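Local coordinates for protein DNA ligase (Archaeoglobus fulgidus, PDB 3GDE) that probably seals nicks in double-stranded DNA during replication, recombination and repair, using ATP and magnesium, at residues E165-D177 / A452-V464. Numbering follows the deposited sequence.
Sequences EMRLGVGEGIMRD and ACLDPVTGKLLKV
The turn of a beta hairpin in the OB-fold domain meets the N-terminus of helix 172-182 in the DNA-binding domain. Two turn carbonyls, Pro456 O and Val457 O, face the amides of the first helical turn. Gly173 N donates to Pro456 O at 3.2 Å, nearly straight at 165°. Ile174 N reaches Val457 O at 3.3 Å, in the carbonyl plane on a lone pair. Gly171 N, at the N-cap position, adds a weak bond to Val457 O. Gly171 and Gly173 let the backbones come close: a CB on either would hit the turn. Ile174 CG1 stands beside its backbone N (chi1 -73°), which brings it to 3.4 Å from Val457 O and 4.2 Å from Val457 CG2. Thr458 CB rests 3.5 Å from Gly169 O. Thr458 OG1 accepts from Lys460 N in an ST turn and gives a weak bond to Asp455 OD2; Asp455 OD1 takes Val457 N in an Asx turn. A valine at Thr458 would probably leave Lys460 N without this acceptor and the turn less firmly shaped. Helix 22-34 packs on Ile174. Glu172 has a salt bridge to Lys52 and a hydrogen bond to Tyr194. Strands 446-454 and 461-467 carry the turn.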
loop_
_atom_site.group_PDB
_atom_site.type_symbol
_atom_site.label_atom_id
_atom_site.label_comp_id
_atom_site.label_asym_id
_atom_site.label_seq_id
_atom_site.Cartn_x
_atom_site.Cartn_y
_atom_site.Cartn_z
ATOM N N GLU A 165 -9.811 7.017 5.036
ATOM C CA GLU A 165 -9.749 8.286 4.295
ATOM C C GLU A 165 -10.182 9.486 5.144
ATOM O O GLU A 165 -11.370 9.743 5.334
ATOM C CB GLU A 165 -10.456 8.228 2.903
ATOM C CG GLU A 165 -11.984 8.421 2.840
ATOM C CD GLU A 165 -12.514 9.135 1.545
ATOM O OE1 GLU A 165 -11.748 9.815 0.800
ATOM O OE2 GLU A 165 -13.738 9.032 1.288
ATOM N N MET A 166 -9.190 10.217 5.655
ATOM C CA MET A 166 -9.404 11.332 6.589
ATOM C C MET A 166 -9.910 12.603 5.902
ATOM O O MET A 166 -10.549 13.448 6.538
ATOM C CB MET A 166 -8.106 11.638 7.352
ATOM C CG MET A 166 -7.587 10.502 8.218
ATOM S SD MET A 166 -8.825 9.921 9.392
ATOM C CE MET A 166 -8.600 11.006 10.787
ATOM N N ARG A 167 -9.591 12.727 4.613
ATOM C CA ARG A 167 -10.029 13.834 3.734
ATOM C C ARG A 167 -9.482 15.191 4.154
ATOM O O ARG A 167 -10.185 16.192 4.099
ATOM C CB ARG A 167 -11.560 13.864 3.584
ATOM C CG ARG A 167 -12.135 12.586 2.975
ATOM C CD ARG A 167 -13.665 12.618 2.925
ATOM N NE ARG A 167 -14.175 13.681 2.062
ATOM C CZ ARG A 167 -14.809 13.481 0.906
ATOM N NH1 ARG A 167 -15.018 12.247 0.457
ATOM N NH2 ARG A 167 -15.235 14.524 0.193
ATOM N N LEU A 168 -8.211 15.205 4.551
ATOM C CA LEU A 168 -7.554 16.398 5.089
ATOM C C LEU A 168 -6.559 16.973 4.103
ATOM O O LEU A 168 -6.002 18.053 4.329
ATOM C CB LEU A 168 -6.817 16.058 6.395
ATOM C CG LEU A 168 -7.590 15.296 7.482
ATOM C CD1 LEU A 168 -6.657 14.827 8.604
ATOM C CD2 LEU A 168 -8.736 16.144 8.023
ATOM N N GLY A 169 -6.316 16.246 3.015
ATOM C CA GLY A 169 -5.296 16.643 2.057
ATOM C C GLY A 169 -3.884 16.416 2.586
ATOM O O GLY A 169 -2.941 17.092 2.165
ATOM N N VAL A 170 -3.738 15.444 3.486
ATOM C CA VAL A 170 -2.456 15.142 4.119
ATOM C C VAL A 170 -2.006 13.736 3.723
ATOM O O VAL A 170 -2.692 12.747 3.985
ATOM C CB VAL A 170 -2.538 15.258 5.668
ATOM C CG1 VAL A 170 -1.236 14.826 6.326
ATOM C CG2 VAL A 170 -2.931 16.672 6.090
ATOM N N GLY A 171 -0.865 13.664 3.056
ATOM C CA GLY A 171 -0.296 12.382 2.686
ATOM C C GLY A 171 1.027 12.135 3.380
ATOM O O GLY A 171 1.379 12.805 4.365
ATOM N N GLU A 172 1.752 11.165 2.836
ATOM C CA GLU A 172 3.026 10.700 3.356
ATOM C C GLU A 172 4.084 11.794 3.284
ATOM O O GLU A 172 4.869 11.953 4.219
ATOM C CB GLU A 172 3.484 9.499 2.522
ATOM C CG GLU A 172 4.000 8.332 3.330
ATOM C CD GLU A 172 2.904 7.378 3.755
ATOM O OE1 GLU A 172 1.961 7.809 4.470
ATOM O OE2 GLU A 172 3.005 6.177 3.388
ATOM N N GLY A 173 4.090 12.539 2.175
ATOM C CA GLY A 173 5.046 13.619 1.931
ATOM C C GLY A 173 4.928 14.758 2.938
ATOM O O GLY A 173 5.920 15.222 3.494
ATOM N N ILE A 174 3.702 15.213 3.174
ATOM C CA ILE A 174 3.473 16.244 4.182
ATOM C C ILE A 174 3.908 15.756 5.572
ATOM O O ILE A 174 4.614 16.470 6.291
ATOM C CB ILE A 174 2.022 16.729 4.159
ATOM C CG1 ILE A 174 1.800 17.587 2.911
ATOM C CG2 ILE A 174 1.672 17.482 5.458
ATOM C CD1 ILE A 174 0.338 17.856 2.590
ATOM N N MET A 175 3.540 14.526 5.921
ATOM C CA MET A 175 3.916 13.959 7.220
ATOM C C MET A 175 5.426 13.828 7.458
ATOM O O MET A 175 5.898 14.155 8.548
ATOM C CB MET A 175 3.214 12.630 7.459
ATOM C CG MET A 175 1.744 12.784 7.791
ATOM S SD MET A 175 1.433 13.884 9.190
ATOM C CE MET A 175 2.326 13.005 10.487
ATOM N N ARG A 176 6.161 13.343 6.448
ATOM C CA ARG A 176 7.636 13.289 6.480
ATOM C C ARG A 176 8.187 14.689 6.765
ATOM O O ARG A 176 9.021 14.865 7.647
ATOM C CB ARG A 176 8.213 12.730 5.153
ATOM C CG ARG A 176 9.654 13.200 4.819
ATOM C CD ARG A 176 10.094 12.986 3.359
ATOM N NE ARG A 176 9.056 13.332 2.384
ATOM C CZ ARG A 176 9.093 14.366 1.539
ATOM N NH1 ARG A 176 10.135 15.194 1.517
ATOM N NH2 ARG A 176 8.075 14.572 0.704
ATOM N N ASP A 177 7.684 15.671 6.025
ATOM C CA ASP A 177 8.143 17.050 6.114
ATOM C C ASP A 177 7.786 17.696 7.457
ATOM O O ASP A 177 8.560 18.502 7.989
ATOM C CB ASP A 177 7.554 17.882 4.966
ATOM C CG ASP A 177 8.169 17.553 3.606
ATOM O OD1 ASP A 177 9.169 16.817 3.544
ATOM O OD2 ASP A 177 7.651 18.050 2.584
ATOM N N ALA A 452 -8.260 6.568 -10.784
ATOM C CA ALA A 452 -7.415 7.640 -10.273
ATOM C C ALA A 452 -6.069 7.139 -9.799
ATOM O O ALA A 452 -5.960 6.042 -9.254
ATOM C CB ALA A 452 -8.129 8.400 -9.149
ATOM N N CYS A 453 -5.045 7.951 -10.031
ATOM C CA CYS A 453 -3.725 7.711 -9.479
ATOM C C CYS A 453 -3.561 8.524 -8.178
ATOM O O CYS A 453 -4.390 9.369 -7.861
ATOM C CB CYS A 453 -2.638 8.059 -10.509
ATOM S SG CYS A 453 -2.402 9.813 -10.832
ATOM N N LEU A 454 -2.482 8.266 -7.445
ATOM C CA LEU A 454 -2.249 8.872 -6.145
ATOM C C LEU A 454 -1.211 10.007 -6.157
ATOM O O LEU A 454 -0.159 9.901 -6.784
ATOM C CB LEU A 454 -1.840 7.781 -5.149
ATOM C CG LEU A 454 -1.450 8.208 -3.727
ATOM C CD1 LEU A 454 -2.689 8.473 -2.857
ATOM C CD2 LEU A 454 -0.523 7.152 -3.101
ATOM N N ASP A 455 -1.530 11.104 -5.476
ATOM C CA ASP A 455 -0.550 12.137 -5.178
ATOM C C ASP A 455 -0.012 11.800 -3.793
ATOM O O ASP A 455 -0.715 11.972 -2.799
ATOM C CB ASP A 455 -1.213 13.518 -5.201
ATOM C CG ASP A 455 -0.250 14.661 -4.832
ATOM O OD1 ASP A 455 0.867 14.412 -4.334
ATOM O OD2 ASP A 455 -0.628 15.830 -5.041
ATOM N N PRO A 456 1.227 11.279 -3.719
ATOM C CA PRO A 456 1.750 10.783 -2.444
ATOM C C PRO A 456 2.093 11.869 -1.403
ATOM O O PRO A 456 2.287 11.536 -0.241
ATOM C CB PRO A 456 3.002 10.007 -2.862
ATOM C CG PRO A 456 3.456 10.694 -4.086
ATOM C CD PRO A 456 2.203 11.111 -4.807
ATOM N N VAL A 457 2.161 13.139 -1.797
ATOM C CA VAL A 457 2.375 14.190 -0.799
ATOM C C VAL A 457 1.100 14.589 -0.045
ATOM O O VAL A 457 1.134 14.765 1.178
ATOM C CB VAL A 457 3.254 15.422 -1.285
ATOM C CG1 VAL A 457 3.856 15.215 -2.678
ATOM C CG2 VAL A 457 2.522 16.785 -1.119
ATOM N N THR A 458 -0.017 14.676 -0.767
ATOM C CA THR A 458 -1.290 15.075 -0.184
ATOM C C THR A 458 -2.253 13.906 0.077
ATOM O O THR A 458 -3.264 14.070 0.768
ATOM C CB THR A 458 -2.014 16.103 -1.088
ATOM O OG1 THR A 458 -2.339 15.493 -2.347
ATOM C CG2 THR A 458 -1.136 17.338 -1.324
ATOM N N GLY A 459 -1.951 12.743 -0.503
ATOM C CA GLY A 459 -2.860 11.592 -0.497
ATOM C C GLY A 459 -4.119 11.762 -1.350
ATOM O O GLY A 459 -5.037 10.940 -1.295
ATOM N N LYS A 460 -4.184 12.837 -2.124
ATOM C CA LYS A 460 -5.339 13.070 -2.996
ATOM C C LYS A 460 -5.326 12.125 -4.204
ATOM O O LYS A 460 -4.262 11.719 -4.667
ATOM C CB LYS A 460 -5.400 14.536 -3.428
ATOM C CG LYS A 460 -5.839 15.472 -2.297
ATOM C CD LYS A 460 -5.298 16.882 -2.463
ATOM C CE LYS A 460 -6.345 17.825 -2.996
ATOM N NZ LYS A 460 -5.948 19.255 -2.789
ATOM N N LEU A 461 -6.513 11.764 -4.688
ATOM C CA LEU A 461 -6.645 10.914 -5.873
ATOM C C LEU A 461 -6.918 11.781 -7.087
ATOM O O LEU A 461 -7.884 12.554 -7.099
ATOM C CB LEU A 461 -7.771 9.883 -5.715
ATOM C CG LEU A 461 -7.577 8.519 -5.045
ATOM C CD1 LEU A 461 -6.098 8.128 -4.867
ATOM C CD2 LEU A 461 -8.282 8.480 -3.732
ATOM N N LEU A 462 -6.062 11.660 -8.098
ATOM C CA LEU A 462 -6.196 12.440 -9.320
ATOM C C LEU A 462 -6.696 11.547 -10.457
ATOM O O LEU A 462 -6.045 10.555 -10.822
ATOM C CB LEU A 462 -4.867 13.125 -9.682
ATOM C CG LEU A 462 -4.096 13.873 -8.577
ATOM C CD1 LEU A 462 -2.781 14.445 -9.092
ATOM C CD2 LEU A 462 -4.933 14.985 -7.979
ATOM N N LYS A 463 -7.868 11.898 -10.996
ATOM C CA LYS A 463 -8.486 11.155 -12.096
ATOM C C LYS A 463 -7.579 11.068 -13.309
ATOM O O LYS A 463 -6.869 12.010 -13.643
ATOM C CB LYS A 463 -9.830 11.754 -12.507
ATOM C CG LYS A 463 -10.999 11.243 -11.699
ATOM C CD LYS A 463 -12.269 11.226 -12.545
ATOM C CE LYS A 463 -13.502 11.082 -11.672
ATOM N NZ LYS A 463 -14.753 11.044 -12.482
ATOM N N VAL A 464 -7.634 9.926 -13.974
ATOM C CA VAL A 464 -6.684 9.616 -15.019
ATOM C C VAL A 464 -7.381 8.924 -16.209
ATOM O O VAL A 464 -6.835 8.837 -17.303
ATOM C CB VAL A 464 -5.498 8.831 -14.395
ATOM C CG1 VAL A 464 -5.306 7.463 -15.000
ATOM C CG2 VAL A 464 -4.241 9.665 -14.406
#